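Local coordinates for fiber protein 2 (Fowl adenovirus 1, PDB 2VTW) that forms the short fibre of the virion as a homotrimer, whose C-terminal head domain probably attaches the virus to a host-cell receptor, at residues T1-G13 with G89-F103. Numbering follows the deposited sequence.
Sequences TSSVAAFTSGTIG and GQGTLEPSNISMTSF
Phe7 and Phe103 meet obliquely, their planes at 38°, with Phe7 CB over the centre of the Phe103 ring, 3.7 Å from its centroid. Ser102 CB lies on the opposite face of that ring, and the Ala5–Ala6 peptide sits at its edge. In this beta-sandwich fibre head, Phe7 and Leu93 share one face of the antiparallel pairing between strand 92-94 and the start of strand 4-23. Met100 makes a Met-aromatic contact over one face of the Phe7 ring, SD 3.9 Å from the centroid, its chain bent so that CE follows across the same face. Gly91 N and Gly89 O line that ring's edge. With CG anti to the backbone N (chi1 175°), the Phe7 ring lies where Met100 SD and Leu93 CD2 both meet its CD1. Ala6–Glu94 and Thr8–Thr92 are the hydrogen-bonded pairs, the straightest bond running from Ala6 N to Glu94 O (2.9 Å, 165° at the hydrogen). Ala6 and Glu94, on the other face, pack against Met41 of a second subunit. A cis peptide before Pro95 ends the pairing, and Ile98 CG1 then returns to Ala5 CB (3.8 Å). At the far end Ser9 OG, also hydrogen-bonded to Tyr33 OH, donates to Gly89 O at 2.7 Å from above the carbonyl plane.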
loop_
_atom_site.group_PDB
_atom_site.type_symbol
_atom_site.label_atom_id
_atom_site.label_comp_id
_atom_site.label_asym_id
_atom_site.label_seq_id
_atom_site.Cartn_x
_atom_site.Cartn_y
_atom_site.Cartn_z
ATOM N N THR A 1 -28.897 -1.887 1.846
ATOM C CA THR A 1 -27.627 -2.405 2.341
ATOM C C THR A 1 -26.469 -1.496 1.944
ATOM O O THR A 1 -26.267 -1.152 0.767
ATOM C CB THR A 1 -27.385 -3.831 1.815
ATOM O OG1 THR A 1 -28.435 -4.695 2.264
ATOM C CG2 THR A 1 -26.141 -4.431 2.454
ATOM N N SER A 2 -25.876 -1.395 2.904
ATOM C CA SER A 2 -24.611 -0.651 2.843
ATOM C C SER A 2 -23.636 -1.227 1.817
ATOM O O SER A 2 -23.434 -2.445 1.729
ATOM C CB SER A 2 -23.903 -0.603 4.216
ATOM O OG SER A 2 -22.927 0.440 4.228
ATOM N N SER A 3 -23.016 -0.330 1.056
ATOM C CA SER A 3 -21.908 -0.716 0.193
ATOM C C SER A 3 -20.589 -0.713 0.959
ATOM O O SER A 3 -19.543 -1.014 0.386
ATOM C CB SER A 3 -21.856 0.204 -1.007
ATOM O OG SER A 3 -21.938 1.561 -0.612
ATOM N N VAL A 4 -20.632 -0.396 2.257
ATOM C CA VAL A 4 -19.446 -0.446 3.125
ATOM C C VAL A 4 -19.744 -1.238 4.410
ATOM O O VAL A 4 -20.791 -1.036 5.024
ATOM C CB VAL A 4 -18.975 0.984 3.495
ATOM C CG1 VAL A 4 -17.686 0.899 4.317
ATOM C CG2 VAL A 4 -18.771 1.836 2.239
ATOM N N ALA A 5 -18.851 -2.151 4.789
ATOM C CA ALA A 5 -18.968 -2.956 6.005
ATOM C C ALA A 5 -17.588 -3.126 6.657
ATOM O O ALA A 5 -16.580 -3.040 5.974
ATOM C CB ALA A 5 -19.569 -4.325 5.707
ATOM N N ALA A 6 -17.580 -3.363 7.975
ATOM C CA ALA A 6 -16.378 -3.517 8.810
ATOM C C ALA A 6 -16.446 -4.772 9.667
ATOM O O ALA A 6 -17.519 -5.107 10.175
ATOM C CB ALA A 6 -16.234 -2.291 9.731
ATOM N N PHE A 7 -15.311 -5.449 9.842
ATOM C CA PHE A 7 -15.141 -6.536 10.817
ATOM C C PHE A 7 -13.897 -6.256 11.708
ATOM O O PHE A 7 -12.854 -5.801 11.203
ATOM C CB PHE A 7 -14.979 -7.872 10.086
ATOM C CG PHE A 7 -14.680 -9.038 10.980
ATOM C CD1 PHE A 7 -15.604 -9.458 11.947
ATOM C CD2 PHE A 7 -13.496 -9.763 10.835
ATOM C CE1 PHE A 7 -15.333 -10.560 12.752
ATOM C CE2 PHE A 7 -13.219 -10.873 11.647
ATOM C CZ PHE A 7 -14.148 -11.273 12.598
ATOM N N THR A 8 -14.020 -6.512 13.014
ATOM C CA THR A 8 -12.943 -6.340 13.995
ATOM C C THR A 8 -12.845 -7.593 14.842
ATOM O O THR A 8 -13.858 -8.120 15.307
ATOM C CB THR A 8 -13.201 -5.151 14.924
ATOM O OG1 THR A 8 -13.457 -3.993 14.132
ATOM C CG2 THR A 8 -12.001 -4.880 15.857
ATOM N N SER A 9 -11.629 -8.072 15.049
ATOM C CA SER A 9 -11.399 -9.230 15.895
ATOM C C SER A 9 -10.047 -9.104 16.581
ATOM O O SER A 9 -9.150 -8.439 16.082
ATOM C CB SER A 9 -11.415 -10.502 15.061
ATOM O OG SER A 9 -11.170 -11.651 15.853
ATOM N N GLY A 10 -9.910 -9.765 17.723
ATOM C CA GLY A 10 -8.634 -9.798 18.460
ATOM C C GLY A 10 -8.696 -8.811 19.588
ATOM O O GLY A 10 -9.774 -8.312 19.887
ATOM N N THR A 11 -7.540 -8.516 20.196
ATOM C CA THR A 11 -7.453 -7.563 21.325
ATOM C C THR A 11 -6.800 -6.248 20.942
ATOM O O THR A 11 -5.662 -6.217 20.466
ATOM C CB THR A 11 -6.649 -8.135 22.546
ATOM O OG1 THR A 11 -5.428 -8.765 22.096
ATOM C CG2 THR A 11 -7.507 -9.125 23.319
ATOM N N ILE A 12 -7.529 -5.174 21.207
ATOM C CA ILE A 12 -7.098 -3.805 20.958
ATOM C C ILE A 12 -5.715 -3.480 21.540
ATOM O O ILE A 12 -4.993 -2.664 20.972
ATOM C CB ILE A 12 -8.155 -2.793 21.507
ATOM C CG1 ILE A 12 -7.993 -1.413 20.844
ATOM C CG2 ILE A 12 -8.052 -2.705 23.034
ATOM C CD1 ILE A 12 -9.302 -0.630 20.687
ATOM N N GLY A 13 -5.351 -4.142 22.639
ATOM C CA GLY A 13 -4.032 -3.992 23.246
ATOM C C GLY A 13 -3.098 -5.184 23.125
ATOM O O GLY A 13 -2.117 -5.268 23.853
ATOM N N GLY A 89 -10.772 -15.147 16.097
ATOM C CA GLY A 89 -11.945 -15.181 16.940
ATOM C C GLY A 89 -13.127 -14.438 16.351
ATOM O O GLY A 89 -12.988 -13.621 15.426
ATOM N N GLN A 90 -14.303 -14.726 16.903
ATOM C CA GLN A 90 -15.542 -14.060 16.509
ATOM C C GLN A 90 -15.302 -12.645 16.896
ATOM O O GLN A 90 -14.544 -12.387 17.827
ATOM C CB GLN A 90 -16.751 -14.599 17.293
ATOM C CG GLN A 90 -17.009 -16.110 17.126
ATOM C CD GLN A 90 -17.615 -16.476 15.781
ATOM O OE1 GLN A 90 -18.388 -15.697 15.209
ATOM N NE2 GLN A 90 -17.274 -17.675 15.263
ATOM N N GLY A 91 -15.943 -11.707 16.226
ATOM C CA GLY A 91 -15.595 -10.331 16.459
ATOM C C GLY A 91 -16.810 -9.472 16.473
ATOM O O GLY A 91 -17.845 -9.862 16.990
ATOM N N THR A 92 -16.696 -8.303 15.870
ATOM C CA THR A 92 -17.749 -7.316 15.874
ATOM C C THR A 92 -17.959 -6.924 14.415
ATOM O O THR A 92 -16.985 -6.607 13.703
ATOM C CB THR A 92 -17.315 -6.107 16.728
ATOM O OG1 THR A 92 -16.905 -6.575 18.021
ATOM C CG2 THR A 92 -18.436 -5.067 16.868
ATOM N N LEU A 93 -19.218 -6.994 13.975
ATOM C CA LEU A 93 -19.598 -6.691 12.597
ATOM C C LEU A 93 -20.322 -5.369 12.613
ATOM O O LEU A 93 -21.003 -5.065 13.584
ATOM C CB LEU A 93 -20.458 -7.827 12.007
ATOM C CG LEU A 93 -19.625 -9.091 11.699
ATOM C CD1 LEU A 93 -20.419 -10.375 11.777
ATOM C CD2 LEU A 93 -18.905 -8.987 10.325
ATOM N N GLU A 94 -20.115 -4.559 11.574
ATOM C CA GLU A 94 -20.817 -3.283 11.378
ATOM C C GLU A 94 -21.134 -3.100 9.883
ATOM O O GLU A 94 -20.226 -3.147 9.070
ATOM C CB GLU A 94 -19.987 -2.088 11.868
ATOM C CG GLU A 94 -20.683 -0.714 11.636
ATOM C CD GLU A 94 -19.853 0.509 12.114
ATOM O OE1 GLU A 94 -18.755 0.291 12.726
ATOM O OE2 GLU A 94 -20.307 1.685 11.884
ATOM N N PRO A 95 -22.425 -2.964 9.510
ATOM C CA PRO A 95 -23.627 -3.095 10.358
ATOM C C PRO A 95 -23.645 -4.471 11.037
ATOM O O PRO A 95 -23.031 -5.404 10.533
ATOM C CB PRO A 95 -24.794 -2.960 9.365
ATOM C CG PRO A 95 -24.208 -2.392 8.095
ATOM C CD PRO A 95 -22.753 -2.708 8.091
ATOM N N SER A 96 -24.322 -4.583 12.180
ATOM C CA SER A 96 -24.317 -5.818 12.971
ATOM C C SER A 96 -25.005 -7.007 12.296
ATOM O O SER A 96 -24.695 -8.158 12.617
ATOM C CB SER A 96 -24.930 -5.561 14.372
ATOM O OG SER A 96 -26.176 -4.892 14.271
ATOM N N ASN A 97 -25.919 -6.732 11.356
ATOM C CA ASN A 97 -26.554 -7.783 10.546
ATOM C C ASN A 97 -25.803 -8.160 9.257
ATOM O O ASN A 97 -26.357 -8.854 8.395
ATOM C CB ASN A 97 -28.018 -7.428 10.219
ATOM C CG ASN A 97 -28.170 -6.267 9.227
ATOM O OD1 ASN A 97 -27.431 -5.285 9.259
ATOM N ND2 ASN A 97 -29.197 -6.363 8.374
ATOM N N ILE A 98 -24.541 -7.730 9.130
ATOM C CA ILE A 98 -23.765 -8.026 7.926
ATOM C C ILE A 98 -23.195 -9.451 8.013
ATOM O O ILE A 98 -22.786 -9.910 9.087
ATOM C CB ILE A 98 -22.691 -6.877 7.618
ATOM C CG1 ILE A 98 -22.568 -6.648 6.114
ATOM C CG2 ILE A 98 -21.346 -7.160 8.244
ATOM C CD1 ILE A 98 -23.811 -6.101 5.493
ATOM N N SER A 99 -23.218 -10.155 6.882
ATOM C CA SER A 99 -22.655 -11.486 6.769
ATOM C C SER A 99 -21.125 -11.459 6.759
ATOM O O SER A 99 -20.518 -10.571 6.143
ATOM C CB SER A 99 -23.145 -12.164 5.478
ATOM O OG SER A 99 -22.458 -13.398 5.246
ATOM N N MET A 100 -20.518 -12.453 7.419
ATOM C CA MET A 100 -19.075 -12.652 7.389
ATOM C C MET A 100 -18.576 -12.919 5.972
ATOM O O MET A 100 -17.384 -12.739 5.695
ATOM C CB MET A 100 -18.664 -13.812 8.290
ATOM C CG MET A 100 -18.569 -13.445 9.769
ATOM S SD MET A 100 -17.275 -12.232 10.154
ATOM C CE MET A 100 -15.812 -13.188 9.858
ATOM N N THR A 101 -19.480 -13.354 5.086
ATOM C CA THR A 101 -19.150 -13.559 3.678
ATOM C C THR A 101 -18.776 -12.242 2.996
ATOM O O THR A 101 -18.216 -12.236 1.895
ATOM C CB THR A 101 -20.293 -14.261 2.881
ATOM O OG1 THR A 101 -21.437 -13.427 2.849
ATOM C CG2 THR A 101 -20.668 -15.599 3.486
ATOM N N SER A 102 -19.063 -11.124 3.647
ATOM C CA SER A 102 -18.646 -9.835 3.136
ATOM C C SER A 102 -17.113 -9.627 3.252
ATOM O O SER A 102 -16.572 -8.673 2.664
ATOM C CB SER A 102 -19.392 -8.725 3.858
ATOM O OG SER A 102 -20.795 -8.919 3.806
ATOM N N PHE A 103 -16.421 -10.516 3.966
ATOM C CA PHE A 103 -14.980 -10.393 4.162
ATOM C C PHE A 103 -14.168 -11.521 3.548
ATOM O O PHE A 103 -12.953 -11.612 3.754
ATOM C CB PHE A 103 -14.695 -10.172 5.654
ATOM C CG PHE A 103 -15.468 -9.056 6.185
ATOM C CD1 PHE A 103 -15.053 -7.737 5.971
ATOM C CD2 PHE A 103 -16.708 -9.275 6.772
ATOM C CE1 PHE A 103 -15.826 -6.684 6.398
ATOM C CE2 PHE A 103 -17.488 -8.209 7.192
ATOM C CZ PHE A 103 -17.048 -6.909 7.000
HETATM O O HOH W 1 -15.966 -3.847 13.343
HETATM O O HOH W 2 -11.990 -11.342 19.123
#